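Local coordinates for endoglucanase (Ganoderma lucidum, PDB 5D8Z), which probably hydrolyses internal beta-1,4-glucosidic bonds of cellulose and related glucans, as a family 5 endoglucanase with a TIM-barrel fold, at residues 171-182 / 212-222. Residues are numbered along the deposited sequence; the frame is centred on the assembly and turned at random.
Sequences INLWADSVQAAV and GSADALKKVTN
Gln179 grips the backbone of Thr221 with both ends of its carboxamide. Thr221 N donates to Gln179 OE1 at 3.0 Å, in the carbonyl plane and on a lone pair, while Gln179 NE2 gives a hydrogen to Thr221 O over 2.8 Å. The second bond lies almost in the amide plane of the glutamine, so the two together fix how the group is turned. CG stands anti to the backbone N (chi1 -179°), and a bend at chi2 (60°) turns the amide toward the chain that follows helix 213-218.

Around this pair the contact is mostly apolar. Val220 CG1 meets Val182 CG2 at 3.8 Å, and its other methyl, CG2, rests against Ala175 O. One turn before Gln179, Ala175 sets its methyl against both Ala216 CB and Leu217 CD2, the latter 3.8 Å from Ala175 CB; that same leucine methyl is met crosswise by Val178. At the start of both helices, Ile171 lays CG1 over Ser213 CA and Ala216 CB, and at the edge Asn172 OD1 lies against Ala216 CB. With alanines facing each other here, the axes of helices 171-182 and 213-218 approach to 8.7 Å at 40°, consistent with their small side chains.

In the next shell, Thr183 also hydrogen-bonds Gln179 NE2, Ser213 OG is held by Asn211 and Asn200, and Trp174 NE1 reaches Pro198 O, with Val178 CG2 over one face of its ring, toward the rim. Leu217 continues inward to Phe232 on strand 230-235.

Replacing Gln179 by an alanine is likely to leave Thr221 N and O without these partners, and the chain after helix 213-218 less firmly held. Two neighbouring outer helices of the eight-stranded barrel are thus joined by apolar packing, with paired amide bonds fastening the chain that leads on toward strand 230-235.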
loop_
_atom_site.group_PDB
_atom_site.type_symbol
_atom_site.label_atom_id
_atom_site.label_comp_id
_atom_site.label_asym_id
_atom_site.label_seq_id
_atom_site.Cartn_x
_atom_site.Cartn_y
_atom_site.Cartn_z
ATOM N N ILE A 171 7.652 -17.126 8.921
ATOM C CA ILE A 171 6.900 -16.685 7.782
ATOM C C ILE A 171 5.718 -17.571 7.375
ATOM O O ILE A 171 4.728 -17.086 6.813
ATOM C CB ILE A 171 7.833 -16.534 6.585
ATOM C CG1 ILE A 171 7.128 -15.761 5.475
ATOM C CG2 ILE A 171 8.295 -17.898 6.097
ATOM C CD1 ILE A 171 6.841 -14.329 5.845
ATOM N N ASN A 172 5.799 -18.863 7.623
ATOM C CA ASN A 172 4.674 -19.725 7.271
ATOM C C ASN A 172 3.472 -19.533 8.153
ATOM O O ASN A 172 2.366 -19.749 7.701
ATOM C CB ASN A 172 5.081 -21.198 7.279
ATOM C CG ASN A 172 6.082 -21.514 6.179
ATOM O OD1 ASN A 172 5.751 -21.432 4.967
ATOM N ND2 ASN A 172 7.322 -21.863 6.583
ATOM N N LEU A 173 3.698 -19.163 9.415
ATOM C CA LEU A 173 2.616 -18.802 10.318
ATOM C C LEU A 173 2.015 -17.493 9.862
ATOM O O LEU A 173 0.794 -17.334 9.886
ATOM C CB LEU A 173 3.104 -18.675 11.752
ATOM C CG LEU A 173 3.448 -20.022 12.384
ATOM C CD1 LEU A 173 4.159 -19.823 13.717
ATOM C CD2 LEU A 173 2.207 -20.880 12.558
ATOM N N TRP A 174 2.865 -16.568 9.433
ATOM C CA TRP A 174 2.374 -15.342 8.822
ATOM C C TRP A 174 1.534 -15.588 7.554
ATOM O O TRP A 174 0.465 -15.020 7.381
ATOM C CB TRP A 174 3.527 -14.383 8.488
ATOM C CG TRP A 174 3.055 -13.196 7.716
ATOM C CD1 TRP A 174 3.422 -12.843 6.454
ATOM C CD2 TRP A 174 2.091 -12.229 8.131
ATOM N NE1 TRP A 174 2.763 -11.698 6.059
ATOM C CE2 TRP A 174 1.927 -11.310 7.069
ATOM C CE3 TRP A 174 1.345 -12.046 9.290
ATOM C CZ2 TRP A 174 1.058 -10.230 7.144
ATOM C CZ3 TRP A 174 0.457 -10.968 9.344
ATOM C CH2 TRP A 174 0.337 -10.077 8.287
ATOM N N ALA A 175 2.020 -16.419 6.653
ATOM C CA ALA A 175 1.209 -16.786 5.524
ATOM C C ALA A 175 -0.144 -17.385 5.958
ATOM O O ALA A 175 -1.168 -17.138 5.315
ATOM C CB ALA A 175 1.989 -17.734 4.633
ATOM N N ASP A 176 -0.158 -18.137 7.063
ATOM C CA ASP A 176 -1.425 -18.626 7.682
ATOM C C ASP A 176 -2.358 -17.516 8.144
ATOM O O ASP A 176 -3.560 -17.577 7.924
ATOM C CB ASP A 176 -1.157 -19.595 8.840
ATOM C CG ASP A 176 -0.582 -20.938 8.365
ATOM O OD1 ASP A 176 -1.067 -21.459 7.328
ATOM O OD2 ASP A 176 0.354 -21.473 9.015
ATOM N N SER A 177 -1.800 -16.493 8.770
ATOM C CA SER A 177 -2.578 -15.322 9.159
ATOM C C SER A 177 -3.205 -14.652 7.947
ATOM O O SER A 177 -4.337 -14.198 7.992
ATOM C CB SER A 177 -1.678 -14.334 9.886
ATOM O OG SER A 177 -1.033 -14.958 10.998
ATOM N N VAL A 178 -2.467 -14.625 6.847
ATOM C CA VAL A 178 -2.914 -13.965 5.635
ATOM C C VAL A 178 -3.998 -14.798 4.971
ATOM O O VAL A 178 -4.936 -14.253 4.371
ATOM C CB VAL A 178 -1.753 -13.775 4.658
ATOM C CG1 VAL A 178 -2.271 -13.184 3.364
ATOM C CG2 VAL A 178 -0.649 -12.906 5.274
ATOM N N GLN A 179 -3.871 -16.120 5.075
ATOM C CA GLN A 179 -4.909 -16.994 4.585
ATOM C C GLN A 179 -6.184 -16.651 5.324
ATOM O O GLN A 179 -7.266 -16.482 4.760
ATOM C CB GLN A 179 -4.516 -18.435 4.856
ATOM C CG GLN A 179 -5.530 -19.462 4.367
ATOM C CD GLN A 179 -5.753 -19.363 2.882
ATOM O OE1 GLN A 179 -4.859 -19.631 2.117
ATOM N NE2 GLN A 179 -6.924 -18.925 2.480
ATOM N N ALA A 180 -6.054 -16.528 6.619
ATOM C CA ALA A 180 -7.231 -16.290 7.397
ATOM C C ALA A 180 -7.956 -15.029 6.919
ATOM O O ALA A 180 -9.199 -15.015 6.810
ATOM C CB ALA A 180 -6.877 -16.194 8.864
ATOM N N ALA A 181 -7.193 -13.973 6.639
ATOM C CA ALA A 181 -7.802 -12.720 6.144
ATOM C C ALA A 181 -8.462 -12.931 4.782
ATOM O O ALA A 181 -9.616 -12.551 4.573
ATOM C CB ALA A 181 -6.758 -11.627 6.052
ATOM N N VAL A 182 -7.737 -13.574 3.869
ATOM C CA VAL A 182 -8.271 -13.799 2.542
ATOM C C VAL A 182 -9.614 -14.490 2.647
ATOM O O VAL A 182 -10.644 -14.011 2.119
ATOM C CB VAL A 182 -7.397 -14.726 1.714
ATOM C CG1 VAL A 182 -8.164 -15.110 0.463
ATOM C CG2 VAL A 182 -6.015 -14.111 1.399
ATOM N N GLY A 212 11.937 -16.439 1.895
ATOM C CA GLY A 212 10.891 -17.425 2.017
ATOM C C GLY A 212 9.538 -16.814 1.920
ATOM O O GLY A 212 8.537 -17.540 1.930
ATOM N N SER A 213 9.472 -15.496 1.799
ATOM C CA SER A 213 8.164 -14.860 1.758
ATOM C C SER A 213 7.332 -15.384 0.592
ATOM O O SER A 213 6.170 -15.755 0.772
ATOM C CB SER A 213 8.292 -13.347 1.715
ATOM O OG SER A 213 9.092 -12.886 2.791
ATOM N N ALA A 214 7.949 -15.479 -0.580
ATOM C CA ALA A 214 7.258 -15.941 -1.784
ATOM C C ALA A 214 6.750 -17.373 -1.710
ATOM O O ALA A 214 5.566 -17.636 -1.999
ATOM C CB ALA A 214 8.167 -15.783 -2.992
ATOM N N ASP A 215 7.620 -18.313 -1.338
ATOM C CA ASP A 215 7.165 -19.714 -1.285
ATOM C C ASP A 215 6.055 -19.985 -0.227
ATOM O O ASP A 215 5.073 -20.685 -0.486
ATOM C CB ASP A 215 8.357 -20.695 -1.234
ATOM C CG ASP A 215 8.774 -21.199 -2.680
ATOM O OD1 ASP A 215 7.876 -21.430 -3.551
ATOM O OD2 ASP A 215 9.992 -21.352 -2.961
ATOM N N ALA A 216 6.159 -19.345 0.923
ATOM C CA ALA A 216 5.104 -19.424 1.909
ATOM C C ALA A 216 3.809 -18.845 1.372
ATOM O O ALA A 216 2.745 -19.462 1.481
ATOM C CB ALA A 216 5.525 -18.684 3.150
ATOM N N LEU A 217 3.905 -17.664 0.772
ATOM C CA LEU A 217 2.706 -16.971 0.355
ATOM C C LEU A 217 2.143 -17.521 -0.929
ATOM O O LEU A 217 0.941 -17.383 -1.191
ATOM C CB LEU A 217 2.934 -15.457 0.269
ATOM C CG LEU A 217 3.047 -14.749 1.632
ATOM C CD1 LEU A 217 3.532 -13.325 1.489
ATOM C CD2 LEU A 217 1.718 -14.751 2.344
ATOM N N LYS A 218 2.993 -18.187 -1.716
ATOM C CA LYS A 218 2.487 -18.952 -2.861
ATOM C C LYS A 218 1.385 -19.990 -2.486
ATOM O O LYS A 218 0.547 -20.317 -3.316
ATOM C CB LYS A 218 3.619 -19.597 -3.662
ATOM C CG LYS A 218 3.069 -20.206 -4.931
ATOM C CD LYS A 218 4.115 -20.674 -5.904
ATOM C CE LYS A 218 3.406 -21.358 -7.072
ATOM N NZ LYS A 218 4.287 -22.196 -7.925
ATOM N N LYS A 219 1.349 -20.454 -1.238
ATOM C CA LYS A 219 0.377 -21.473 -0.815
ATOM C C LYS A 219 -0.995 -20.937 -0.503
ATOM O O LYS A 219 -1.933 -21.702 -0.349
ATOM C CB LYS A 219 0.905 -22.230 0.389
ATOM C CG LYS A 219 2.219 -22.944 0.077
ATOM C CD LYS A 219 2.923 -23.489 1.311
ATOM C CE LYS A 219 4.430 -23.429 1.104
ATOM N NZ LYS A 219 5.211 -24.385 1.941
ATOM N N VAL A 220 -1.116 -19.616 -0.429
ATOM C CA VAL A 220 -2.349 -18.951 -0.022
ATOM C C VAL A 220 -3.357 -18.991 -1.159
ATOM O O VAL A 220 -3.056 -18.572 -2.257
ATOM C CB VAL A 220 -2.049 -17.482 0.351
ATOM C CG1 VAL A 220 -3.304 -16.620 0.393
ATOM C CG2 VAL A 220 -1.320 -17.435 1.663
ATOM N N THR A 221 -4.570 -19.420 -0.897
ATOM C CA THR A 221 -5.507 -19.573 -1.976
ATOM C C THR A 221 -6.868 -19.098 -1.527
ATOM O O THR A 221 -7.121 -19.006 -0.319
ATOM C CB THR A 221 -5.584 -21.071 -2.471
ATOM O OG1 THR A 221 -6.684 -21.751 -1.862
ATOM C CG2 THR A 221 -4.305 -21.864 -2.165
ATOM N N ASN A 222 -7.727 -18.813 -2.517
ATOM C CA ASN A 222 -9.124 -18.421 -2.293
ATOM C C ASN A 222 -9.808 -19.665 -1.784
ATOM O O ASN A 222 -9.206 -20.745 -1.832
ATOM C CB ASN A 222 -9.797 -18.001 -3.616
ATOM C CG ASN A 222 -9.141 -16.795 -4.285
ATOM O OD1 ASN A 222 -8.602 -16.895 -5.388
ATOM N ND2 ASN A 222 -9.212 -15.656 -3.637
#